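Side-chain contacts in probable 2-dehydro-3-deoxygalactonokinase DgoK1 (Sinorhizobium meliloti, PDB 3T69), which probably phosphorylates 2-dehydro-3-deoxy-D-galactonate with ATP, yielding the 6-phosphate in the DeLey-Doudoroff degradation of galactose: residues B[93-98]-B[302-307]; B[99-104]-B[108-113]; B[134-139]-B[156-161]; B[203-208]-B[275-280]; B[220-225]-B[234-239]. All blocks are in the same frame, centred on the assembly; numbering follows the deposited sequence.

Contact 1. Residues B[93-98]-B[302-307]; sequences EIAGRA and ARAIWP
A95 turns its methyl toward the last turn of the helix ending at 305 and meets two side chains there. Its CB faces the CB of A304 at 4.4 Å, methyl against methyl. On the neighbouring residue, CG2 of I305 comes up beside A95, 4.4 Å from its CB and 4.1 Å from its carbonyl O. That branch can reach across because I305 holds CG1 between its own backbone N and carbonyl carbon (chi1 74°), which leaves CG2 beside the backbone N, on the side of 93-98. CG1 goes the other way and lies over the centre of the W306 ring, 3.6 Å above the plane, while CG2 faces A95. The protein belongs to the ASKHA group of sugar kinases and relatives, and here the end of its helix 290-305 leans on the connection from strand 89-90 to strand 99-101. W306, the first residue to leave helical geometry, is fixed beyond the contact by bonds from NE1 to D107 and from its carbonyl O to the Y8 hydroxyl. On the other segment, I94 packs on I85 and P112.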
# COMPACT_ATOMS: atom_id res chain seq x y z
N GLU B 93 30.70 2.39 17.42
CA GLU B 93 30.80 0.92 17.54
C GLU B 93 30.79 0.26 16.16
O GLU B 93 31.26 -0.87 16.01
CB GLU B 93 29.62 0.33 18.29
CG GLU B 93 29.32 0.67 19.76
CD GLU B 93 28.05 -0.16 20.25
OE1 GLU B 93 27.03 0.40 20.79
OE2 GLU B 93 28.09 -1.41 20.03
N ILE B 94 30.26 0.94 15.15
CA ILE B 94 29.96 0.29 13.87
C ILE B 94 31.15 -0.36 13.19
O ILE B 94 31.08 -1.56 12.89
CB ILE B 94 29.21 1.22 12.86
CG1 ILE B 94 27.82 1.54 13.35
CG2 ILE B 94 29.14 0.62 11.45
CD1 ILE B 94 27.24 2.72 12.60
N ALA B 95 32.19 0.42 12.89
CA ALA B 95 33.39 -0.05 12.17
C ALA B 95 34.02 -1.30 12.85
O ALA B 95 34.42 -2.25 12.19
CB ALA B 95 34.38 1.05 12.06
N GLY B 96 34.03 -1.30 14.17
CA GLY B 96 34.54 -2.45 14.92
C GLY B 96 33.75 -3.74 14.73
O GLY B 96 34.30 -4.84 14.84
N ARG B 97 32.45 -3.63 14.46
CA ARG B 97 31.62 -4.80 14.25
C ARG B 97 31.49 -5.31 12.79
O ARG B 97 30.67 -6.19 12.49
CB ARG B 97 30.25 -4.59 14.92
CG ARG B 97 30.19 -5.19 16.32
CD ARG B 97 30.72 -4.26 17.35
NE ARG B 97 31.97 -4.72 17.96
CZ ARG B 97 32.87 -3.90 18.56
NH1 ARG B 97 32.67 -2.55 18.58
NH2 ARG B 97 33.98 -4.42 19.11
N ALA B 98 32.30 -4.77 11.89
CA ALA B 98 32.22 -5.15 10.48
C ALA B 98 32.58 -6.62 10.21
O ALA B 98 33.26 -7.28 11.00
CB ALA B 98 33.07 -4.26 9.66
N ALA B 302 36.77 3.24 7.38
CA ALA B 302 38.07 3.01 6.75
C ALA B 302 39.25 3.59 7.55
O ALA B 302 40.22 2.90 7.77
CB ALA B 302 38.06 3.57 5.36
N ARG B 303 39.18 4.83 8.01
CA ARG B 303 40.31 5.42 8.72
C ARG B 303 40.55 4.57 9.97
O ARG B 303 41.69 4.48 10.45
CB ARG B 303 40.08 6.91 9.15
CG ARG B 303 40.07 8.06 8.07
CD ARG B 303 39.95 9.50 8.76
NE ARG B 303 39.98 10.64 7.79
CZ ARG B 303 40.15 11.97 8.08
NH1 ARG B 303 40.33 12.41 9.33
NH2 ARG B 303 40.14 12.87 7.09
N ALA B 304 39.47 3.98 10.50
CA ALA B 304 39.52 3.29 11.81
C ALA B 304 40.09 1.87 11.77
O ALA B 304 40.67 1.40 12.74
CB ALA B 304 38.16 3.32 12.54
N ILE B 305 39.95 1.18 10.65
CA ILE B 305 40.47 -0.16 10.67
C ILE B 305 41.77 -0.26 9.90
O ILE B 305 42.57 -1.17 10.13
CB ILE B 305 39.41 -1.24 10.33
CG1 ILE B 305 39.05 -1.26 8.84
CG2 ILE B 305 38.17 -1.03 11.21
CD1 ILE B 305 37.52 -1.39 8.62
N TRP B 306 41.98 0.70 9.00
CA TRP B 306 43.25 0.78 8.27
C TRP B 306 43.85 2.15 8.47
O TRP B 306 44.00 2.89 7.51
CB TRP B 306 43.07 0.50 6.78
CG TRP B 306 42.33 -0.78 6.50
CD1 TRP B 306 42.70 -2.07 6.87
CD2 TRP B 306 41.07 -0.92 5.81
NE1 TRP B 306 41.76 -2.98 6.42
CE2 TRP B 306 40.76 -2.31 5.77
CE3 TRP B 306 40.19 -0.01 5.21
CZ2 TRP B 306 39.59 -2.80 5.16
CZ3 TRP B 306 39.03 -0.51 4.61
CH2 TRP B 306 38.75 -1.89 4.58
N PRO B 307 44.18 2.51 9.73
CA PRO B 307 44.71 3.84 9.97
C PRO B 307 46.01 3.97 9.20
O PRO B 307 46.70 2.99 9.01
CB PRO B 307 44.98 3.87 11.50
CG PRO B 307 44.26 2.62 12.06
CD PRO B 307 44.35 1.63 10.90

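Contact 2. Residues B[99-104]-B[108-113]. With SO4 (sulfate ion), chain F.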
# COMPACT_ATOMS: atom_id res chain seq x y z
N THR B 99 32.11 -7.13 9.08
CA THR B 99 32.18 -8.56 8.78
C THR B 99 33.02 -8.79 7.52
O THR B 99 32.79 -8.17 6.51
CB THR B 99 30.71 -9.13 8.58
OG1 THR B 99 29.98 -9.10 9.82
CG2 THR B 99 30.69 -10.51 7.99
N ALA B 100 33.99 -9.70 7.58
CA ALA B 100 34.87 -9.91 6.44
C ALA B 100 34.16 -10.73 5.37
O ALA B 100 33.33 -11.58 5.68
CB ALA B 100 36.16 -10.61 6.87
N ILE B 101 34.50 -10.44 4.12
CA ILE B 101 34.29 -11.37 3.00
C ILE B 101 35.65 -11.99 2.67
O ILE B 101 36.61 -11.27 2.38
CB ILE B 101 33.66 -10.66 1.78
CG1 ILE B 101 32.36 -10.02 2.26
CG2 ILE B 101 33.51 -11.63 0.59
CD1 ILE B 101 31.36 -9.87 1.26
N PRO B 102 35.75 -13.32 2.78
CA PRO B 102 37.06 -13.94 2.59
C PRO B 102 37.61 -13.60 1.21
O PRO B 102 36.89 -13.65 0.23
CB PRO B 102 36.76 -15.45 2.73
CG PRO B 102 35.52 -15.53 3.53
CD PRO B 102 34.71 -14.33 3.08
N ASP B 103 38.87 -13.21 1.15
CA ASP B 103 39.55 -12.98 -0.13
C ASP B 103 41.05 -12.90 0.14
O ASP B 103 41.49 -12.24 1.08
CB ASP B 103 39.02 -11.71 -0.84
CG ASP B 103 39.54 -11.57 -2.29
OD1 ASP B 103 40.14 -12.53 -2.82
OD2 ASP B 103 39.37 -10.50 -2.91
N VAL B 104 41.85 -13.62 -0.64
CA VAL B 104 43.29 -13.61 -0.39
C VAL B 104 43.90 -12.27 -0.91
O VAL B 104 44.83 -11.72 -0.30
CB VAL B 104 43.98 -14.90 -0.96
CG1 VAL B 104 43.49 -15.23 -2.40
CG2 VAL B 104 45.50 -14.78 -0.92
N ILE B 108 38.20 -7.15 2.45
CA ILE B 108 36.84 -6.70 2.15
C ILE B 108 36.01 -6.87 3.41
O ILE B 108 35.85 -7.99 3.92
CB ILE B 108 36.21 -7.56 1.00
CG1 ILE B 108 37.12 -7.64 -0.20
CG2 ILE B 108 34.85 -7.02 0.58
CD1 ILE B 108 36.44 -8.17 -1.47
N ARG B 109 35.47 -5.76 3.91
CA ARG B 109 34.52 -5.78 5.02
C ARG B 109 33.19 -5.14 4.66
O ARG B 109 33.15 -4.16 3.90
CB ARG B 109 35.09 -5.01 6.21
CG ARG B 109 36.58 -5.13 6.36
CD ARG B 109 36.91 -6.00 7.53
NE ARG B 109 38.34 -6.22 7.70
CZ ARG B 109 39.02 -5.88 8.79
NH1 ARG B 109 38.41 -5.28 9.80
NH2 ARG B 109 40.30 -6.13 8.86
N ILE B 110 32.12 -5.65 5.26
CA ILE B 110 30.79 -5.05 5.24
C ILE B 110 30.35 -4.63 6.64
O ILE B 110 30.44 -5.42 7.57
CB ILE B 110 29.70 -6.03 4.79
CG1 ILE B 110 30.13 -6.77 3.55
CG2 ILE B 110 28.39 -5.28 4.59
CD1 ILE B 110 28.96 -7.23 2.69
N LEU B 111 29.83 -3.40 6.75
CA LEU B 111 29.28 -2.84 7.99
C LEU B 111 27.91 -3.42 8.45
O LEU B 111 26.98 -3.62 7.69
CB LEU B 111 29.19 -1.30 7.88
CG LEU B 111 30.49 -0.60 7.39
CD1 LEU B 111 30.35 0.90 7.14
CD2 LEU B 111 31.62 -0.83 8.38
N PRO B 112 27.76 -3.62 9.75
CA PRO B 112 26.47 -4.07 10.21
C PRO B 112 25.39 -2.99 10.02
O PRO B 112 25.72 -1.83 9.70
CB PRO B 112 26.74 -4.29 11.70
CG PRO B 112 27.83 -3.27 11.98
CD PRO B 112 28.71 -3.51 10.86
N GLY B 113 24.12 -3.36 10.22
CA GLY B 113 23.06 -2.37 10.33
C GLY B 113 22.73 -2.09 11.79
O GLY B 113 23.44 -2.55 12.66
S SO4 F . 34.64 -11.92 10.64
O1 SO4 F . 34.24 -12.59 9.40
O2 SO4 F . 33.69 -12.22 11.67
O3 SO4 F . 35.98 -12.25 11.06
O4 SO4 F . 34.72 -10.48 10.41
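T99 and I110 form an antiparallel hydrogen-bonded pair, T99 N giving to I110 O at 2.8 Å and I110 N to T99 O at 2.9 Å, while A100 and R109 follow as the non-hydrogen-bonded pair of a strongly twisted beta hairpin whose strand directions differ by 138°. A third bond, I101 N to I108 O at 2.8 Å, continues toward the turn. The isoleucines gather on the face they share with T99. CD1 of I101 meets CD1 of I110 at 3.8 Å, the two chains crossing at a slant, and CB of I101 rests on CG2 of I108 at 4.0 Å. With chi1 near -50° in both, I108 and I110 keep CG1 beside the backbone N, and I110 thereby brings its CD1 to I101. Past the strand, D103 sets OD2 4.0 Å from I108 CD1. A100 and R109 occupy the other face; the guanidinium of R109 goes to a salt bridge with D107. A100 N donates to O4 of a sulfate, probably from the crystallisation liquor, at 3.0 Å. The hairpin adds strand 99-101 to one side of strand 108-116, whose backbone bonds on to the parallel strand 67-71; I108 packs on I69 there, and I101 on W79.

Contact 3. Residues B[134-139]-B[156-161]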
# COMPACT_ATOMS: atom_id res chain seq x y z
N GLY B 134 28.57 9.16 9.19
CA GLY B 134 29.03 10.27 8.42
C GLY B 134 28.66 11.62 8.99
O GLY B 134 29.51 12.48 9.13
N ALA B 135 27.40 11.81 9.35
CA ALA B 135 26.89 13.15 9.54
C ALA B 135 26.76 13.59 10.98
O ALA B 135 26.54 14.78 11.24
CB ALA B 135 25.59 13.34 8.80
N ALA B 136 26.90 12.67 11.93
CA ALA B 136 26.69 13.02 13.35
C ALA B 136 27.44 14.30 13.77
O ALA B 136 26.84 15.20 14.38
CB ALA B 136 27.07 11.86 14.25
N ALA B 137 28.72 14.39 13.48
CA ALA B 137 29.48 15.55 13.89
C ALA B 137 29.01 16.85 13.26
O ALA B 137 28.85 17.85 13.93
CB ALA B 137 30.91 15.34 13.56
N HIS B 138 28.77 16.82 11.97
CA HIS B 138 28.39 18.02 11.29
C HIS B 138 27.08 18.56 11.80
O HIS B 138 26.94 19.74 12.01
CB HIS B 138 28.28 17.74 9.82
CG HIS B 138 27.39 18.69 9.09
ND1 HIS B 138 27.88 19.78 8.40
CD2 HIS B 138 26.05 18.71 8.92
CE1 HIS B 138 26.88 20.43 7.85
NE2 HIS B 138 25.76 19.80 8.15
N LEU B 139 26.12 17.70 12.05
CA LEU B 139 24.79 18.16 12.37
C LEU B 139 24.89 18.99 13.60
O LEU B 139 24.31 20.05 13.69
N VAL B 156 14.96 9.05 12.74
CA VAL B 156 15.94 8.64 13.77
C VAL B 156 16.14 9.67 14.92
O VAL B 156 16.37 10.85 14.67
CB VAL B 156 17.28 8.35 13.08
CG1 VAL B 156 18.28 7.71 14.03
CG2 VAL B 156 17.06 7.49 11.86
N ARG B 157 16.02 9.23 16.16
CA ARG B 157 16.34 10.09 17.27
C ARG B 157 17.84 9.92 17.56
O ARG B 157 18.28 8.88 18.09
CB ARG B 157 15.49 9.81 18.54
CG ARG B 157 14.09 9.11 18.34
CD ARG B 157 13.11 9.07 19.58
NE ARG B 157 13.73 9.06 20.93
CZ ARG B 157 13.85 7.99 21.74
NH1 ARG B 157 13.41 6.78 21.36
NH2 ARG B 157 14.43 8.13 22.94
N LEU B 158 18.62 10.96 17.21
CA LEU B 158 20.08 11.01 17.37
C LEU B 158 20.53 11.90 18.55
O LEU B 158 20.02 13.00 18.71
CB LEU B 158 20.70 11.52 16.07
CG LEU B 158 22.21 11.56 15.94
CD1 LEU B 158 22.87 10.23 16.42
CD2 LEU B 158 22.59 11.87 14.51
N ALA B 159 21.41 11.42 19.40
CA ALA B 159 21.94 12.26 20.45
C ALA B 159 23.37 11.94 20.78
O ALA B 159 23.63 10.90 21.31
CB ALA B 159 21.12 12.13 21.67
N ASP B 160 24.29 12.88 20.60
CA ASP B 160 25.67 12.61 20.96
C ASP B 160 26.34 11.43 20.29
O ASP B 160 26.95 10.63 20.97
CB ASP B 160 25.80 12.40 22.46
CG ASP B 160 25.12 13.46 23.27
OD1 ASP B 160 24.95 14.59 22.79
OD2 ASP B 160 24.75 13.17 24.41
N ASP B 161 26.21 11.28 18.99
CA ASP B 161 26.83 10.13 18.36
C ASP B 161 26.19 8.86 18.90
O ASP B 161 26.81 7.84 19.04
CB ASP B 161 28.33 10.10 18.63
CG ASP B 161 29.08 11.29 18.03
OD1 ASP B 161 28.49 12.37 17.85
OD2 ASP B 161 30.28 11.16 17.76
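A136 makes the apolar part of this contact with L158: its CB and CA lie 4.5 and 4.4 Å from CD2 of the leucine. L158 points from the strand toward the helix. Its CG stands anti to the backbone N (chi1 -176°), which carries the branch point toward the helix, and of its two methyls CD2 is the one that touches A136. The contact is light, one branch end resting against the helix backbone and the alanine methyl.

The second interaction is between a carboxylate and a methyl. D161 approaches the A136 methyl obliquely from in front, its OD1 3.9 Å from A136 CB. This is van der Waals contact with a charged group that sits at the surface, while the alanine and leucine behind it are buried. D161 is brought here by the chain reversal after the strand: D160 and D161 both have left-handed backbone angles, and the turn brings D161 back beside A136, in the last turns of the helix, with its CA 5.8 Å from A136 CA.

Backbone bonds frame the site. L158 pairs with H144 in strand 143-148, and D161 bonds to L91. The side chain of L91 also packs on both A136 and L158, and L132, one turn earlier on helix 128-139, packs on L158. The helix thus packs against strand 153-159 of the six-stranded mixed sheet, near the turn that leads to strand 162-169.

Contact 4. Residues B[203-208]-B[275-280]; sequences DAVSRT and RTALES
V205 of helix 199-210 presses both of its methyls against helix 268-280, a helix-to-helix packing in a predominantly helical part of this ASKHA-type kinase. CG2 meets the methyl of A277, 4.2 Å from its CB. CG1 goes to the neighbouring spot, 4.1 Å from the carbonyl O of A277 and 4.1 Å from OG of S280. The valine divides its branches this way because CG1 stands anti to the backbone N (chi1 174°), with CG2 beside that N; CG2 therefore faces the A277 methyl, and CG1 the A277 carbonyl and the S280 hydroxyl, one turn on.

The polar atoms that CG1 meets are bonded to each other. S280 OG gives its proton to A277 O at 2.8 Å, approaching from above the carbonyl plane, and this turns the hydroxyl inward over its own helix. The methyl of V205 therefore meets a polar pair that is already engaged.

Farther out, A277 also touches F201, one turn before V205 on the same helix, and I245 of helix 233-252, and V205 also packs on Q281. The amide of Q281 reaches across to S206 OG, which bonds T202 O as well, adding a polar tie beside the apolar one. On the far side of helix 199-210, R207 NH2 bonds R120 O of the second subunit. T208 faces helix 233-252, and its OG1 returns to A204 O at 2.7 Å, on the opposite face of that carbonyl from the T208 N bond at 3.0 Å.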
# COMPACT_ATOMS: atom_id res chain seq x y z
N ASP B 203 -1.57 19.61 -1.25
CA ASP B 203 -2.95 19.33 -0.80
C ASP B 203 -3.03 17.90 -0.23
O ASP B 203 -3.51 17.72 0.90
CB ASP B 203 -4.00 19.50 -1.91
CG ASP B 203 -4.20 20.96 -2.36
OD1 ASP B 203 -3.84 21.89 -1.59
OD2 ASP B 203 -4.75 21.14 -3.50
N ALA B 204 -2.53 16.93 -1.02
CA ALA B 204 -2.48 15.51 -0.65
C ALA B 204 -1.81 15.31 0.70
O ALA B 204 -2.38 14.67 1.61
CB ALA B 204 -1.78 14.72 -1.70
N VAL B 205 -0.62 15.91 0.84
CA VAL B 205 0.16 15.87 2.08
C VAL B 205 -0.58 16.47 3.24
O VAL B 205 -0.49 15.98 4.36
CB VAL B 205 1.54 16.62 1.94
CG1 VAL B 205 2.27 16.68 3.25
CG2 VAL B 205 2.41 15.99 0.87
N SER B 206 -1.29 17.55 3.00
CA SER B 206 -1.98 18.17 4.11
C SER B 206 -3.25 17.37 4.50
O SER B 206 -3.45 17.05 5.67
CB SER B 206 -2.28 19.65 3.82
OG SER B 206 -1.07 20.35 3.48
N ARG B 207 -4.10 17.01 3.54
CA ARG B 207 -5.33 16.33 3.97
C ARG B 207 -5.00 14.99 4.61
O ARG B 207 -5.65 14.59 5.59
CB ARG B 207 -6.43 16.24 2.89
CG ARG B 207 -5.97 15.90 1.46
CD ARG B 207 -7.14 16.02 0.50
NE ARG B 207 -8.43 15.67 1.14
CZ ARG B 207 -9.57 15.49 0.47
NH1 ARG B 207 -9.60 15.59 -0.86
NH2 ARG B 207 -10.68 15.19 1.12
N THR B 208 -3.95 14.33 4.12
CA THR B 208 -3.50 13.08 4.77
C THR B 208 -2.81 13.28 6.14
O THR B 208 -3.11 12.52 7.07
CB THR B 208 -2.69 12.21 3.85
OG1 THR B 208 -3.24 12.29 2.52
CG2 THR B 208 -2.77 10.80 4.29
N ARG B 275 11.47 18.17 1.44
CA ARG B 275 11.68 19.46 2.15
C ARG B 275 10.41 20.21 1.89
O ARG B 275 9.84 20.86 2.79
CB ARG B 275 12.91 20.25 1.58
N THR B 276 9.96 20.08 0.64
CA THR B 276 8.73 20.70 0.19
C THR B 276 7.58 20.21 1.08
O THR B 276 6.82 21.00 1.67
CB THR B 276 8.48 20.30 -1.26
OG1 THR B 276 9.60 20.73 -2.04
CG2 THR B 276 7.23 20.91 -1.81
N ALA B 277 7.51 18.89 1.21
CA ALA B 277 6.46 18.30 1.97
C ALA B 277 6.59 18.65 3.45
O ALA B 277 5.60 18.93 4.13
CB ALA B 277 6.43 16.78 1.72
N LEU B 278 7.81 18.67 3.97
CA LEU B 278 8.00 18.96 5.40
C LEU B 278 7.74 20.42 5.83
O LEU B 278 7.24 20.70 6.94
CB LEU B 278 9.40 18.51 5.87
CG LEU B 278 9.71 17.01 5.83
CD1 LEU B 278 11.18 16.77 5.72
CD2 LEU B 278 9.15 16.30 7.06
N GLU B 279 8.12 21.37 4.96
CA GLU B 279 7.90 22.77 5.27
C GLU B 279 6.40 23.05 5.30
O GLU B 279 5.90 23.61 6.29
CB GLU B 279 8.65 23.68 4.30
CG GLU B 279 10.12 23.82 4.70
CD GLU B 279 11.05 24.25 3.56
OE1 GLU B 279 10.77 24.06 2.35
OE2 GLU B 279 12.13 24.77 3.91
N SER B 280 5.70 22.61 4.25
CA SER B 280 4.23 22.73 4.19
C SER B 280 3.55 22.31 5.50
O SER B 280 2.49 22.82 5.82
CB SER B 280 3.64 21.98 2.99
OG SER B 280 3.58 20.58 3.22

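Contact 5. Residues B[220-225]-B[234-239]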
# COMPACT_ATOMS: atom_id res chain seq x y z
N PHE B 220 -8.05 5.64 -2.77
CA PHE B 220 -9.00 5.24 -3.76
C PHE B 220 -9.48 6.42 -4.58
O PHE B 220 -9.66 6.32 -5.79
CB PHE B 220 -10.16 4.43 -3.19
CG PHE B 220 -11.10 3.95 -4.26
CD1 PHE B 220 -10.71 2.98 -5.14
CD2 PHE B 220 -12.35 4.56 -4.43
CE1 PHE B 220 -11.56 2.54 -6.18
CE2 PHE B 220 -13.20 4.12 -5.43
CZ PHE B 220 -12.80 3.10 -6.32
N SER B 221 -9.57 7.56 -3.94
CA SER B 221 -10.03 8.77 -4.55
C SER B 221 -9.17 9.22 -5.70
O SER B 221 -9.65 9.87 -6.58
CB SER B 221 -10.18 9.86 -3.51
OG SER B 221 -11.42 9.70 -2.86
N VAL B 222 -7.90 8.93 -5.72
CA VAL B 222 -7.19 9.33 -6.89
C VAL B 222 -7.77 8.62 -8.11
O VAL B 222 -7.90 9.21 -9.12
CB VAL B 222 -5.65 9.24 -6.78
CG1 VAL B 222 -5.18 9.15 -5.38
CG2 VAL B 222 -5.10 8.19 -7.62
N ARG B 223 -8.10 7.35 -8.02
CA ARG B 223 -8.78 6.68 -9.12
C ARG B 223 -10.23 7.09 -9.34
O ARG B 223 -10.67 7.12 -10.44
CB ARG B 223 -8.63 5.17 -9.12
CG ARG B 223 -9.89 4.47 -9.52
CD ARG B 223 -9.72 3.48 -10.61
NE ARG B 223 -9.48 4.13 -11.87
CZ ARG B 223 -9.73 3.59 -13.05
NH1 ARG B 223 -10.24 2.39 -13.14
NH2 ARG B 223 -9.47 4.27 -14.13
N ALA B 224 -10.99 7.34 -8.30
CA ALA B 224 -12.38 7.77 -8.50
C ALA B 224 -12.43 9.20 -9.02
O ALA B 224 -13.35 9.54 -9.79
CB ALA B 224 -13.19 7.64 -7.24
N GLY B 225 -11.46 10.03 -8.58
CA GLY B 225 -11.22 11.36 -9.12
C GLY B 225 -10.97 11.30 -10.62
O GLY B 225 -11.52 12.07 -11.40
N ALA B 234 -0.25 13.59 -13.95
CA ALA B 234 0.75 14.15 -13.05
C ALA B 234 0.12 14.56 -11.71
O ALA B 234 0.72 14.39 -10.64
CB ALA B 234 1.49 15.32 -13.69
N ASP B 235 -1.09 15.11 -11.75
CA ASP B 235 -1.74 15.48 -10.51
C ASP B 235 -2.17 14.25 -9.66
O ASP B 235 -2.14 14.31 -8.41
CB ASP B 235 -2.89 16.46 -10.82
CG ASP B 235 -2.36 17.82 -11.39
OD1 ASP B 235 -1.62 18.57 -10.66
OD2 ASP B 235 -2.69 18.12 -12.57
N ALA B 236 -2.51 13.15 -10.34
CA ALA B 236 -2.86 11.89 -9.71
C ALA B 236 -1.64 11.28 -8.96
O ALA B 236 -1.73 10.94 -7.74
CB ALA B 236 -3.40 10.91 -10.75
N ARG B 237 -0.53 11.18 -9.71
CA ARG B 237 0.79 10.80 -9.25
C ARG B 237 1.18 11.63 -8.04
O ARG B 237 1.68 11.12 -7.03
CB ARG B 237 1.75 11.06 -10.38
CG ARG B 237 3.13 10.46 -10.24
CD ARG B 237 3.67 9.91 -11.61
NE ARG B 237 5.02 9.36 -11.46
CZ ARG B 237 5.34 8.08 -11.54
NH1 ARG B 237 4.41 7.15 -11.82
NH2 ARG B 237 6.60 7.72 -11.33
N ALA B 238 0.91 12.92 -8.14
CA ALA B 238 1.26 13.84 -7.10
C ALA B 238 0.44 13.56 -5.87
O ALA B 238 0.98 13.50 -4.77
CB ALA B 238 1.02 15.28 -7.58
N GLN B 239 -0.87 13.44 -6.07
CA GLN B 239 -1.84 13.04 -5.04
C GLN B 239 -1.39 11.74 -4.37
O GLN B 239 -1.27 11.66 -3.12
CB GLN B 239 -3.16 12.80 -5.73
CG GLN B 239 -4.37 13.23 -4.97
CD GLN B 239 -5.62 13.12 -5.84
OE1 GLN B 239 -5.55 13.21 -7.08
NE2 GLN B 239 -6.79 12.97 -5.18
O HOH W 1 -9.40 12.85 -6.37
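Q239 runs out extended beyond CG (chi2 172°), which lays its amide along V222 of the facing helix, the two side chains passing in opposite senses. The pair belongs to a helical hairpin: helices 215-228 and 233-252 follow each other in the chain and run antiparallel, at 165° over these segments, with their axes 9.7 Å apart at closest approach.

V222 is turned toward the facing helix. Its CB comes within 4.0 Å of OE1 of Q239, and its CG1 within 4.0 Å of CD of the same residue. The NE2 end of the amide is 4.0 Å from V222 CA. V222 CB and CG1 lie over the flat face of the amide. CG2 turns elsewhere, 4.5 Å from CB of A236, whose CA is 5.8 Å from V222 CA, the nearest CA pair. Helix 185-188 and the loop before it cover the seam, A187 and L184 against V222 and V188 against A236.

The other side of helix 215-228 faces the second subunit. There S221 OG bonds P122 O of that subunit, and the ring of F220 meets H152 of it, the planes turned by about 50°.

The NH2 end of the amide is tied to helix 215-228 through a water. S221 O already accepts from G225 N in its own helix, and Q239 NE2 is too far for a direct bond. The water bridges them: it donates to S221 O at 3.0 Å and accepts from Q239 NE2 at 2.9 Å.

From the N terminus, contact 1 opens at 93-98 and closes only at 302-307, so the other four lie within its loop of some two hundred residues. Contact 2 comes next as a beta hairpin and touches contact 1, P112 packing on I94, R97 and A98. Contact 3 closes in turn, binding helix 128-139 to the other mixed sheet. Contact 4 opens at 203-208 and closes at 275-280, and contact 5 falls between those ends; A204 CB touches Q239 O where the two meet. None of the loops cross. Contacts 1 and 2 lie on the opposite side of the chain's centre from the helical pair 4 and 5, of whose helices 199-210 and 215-228 also meet the second subunit.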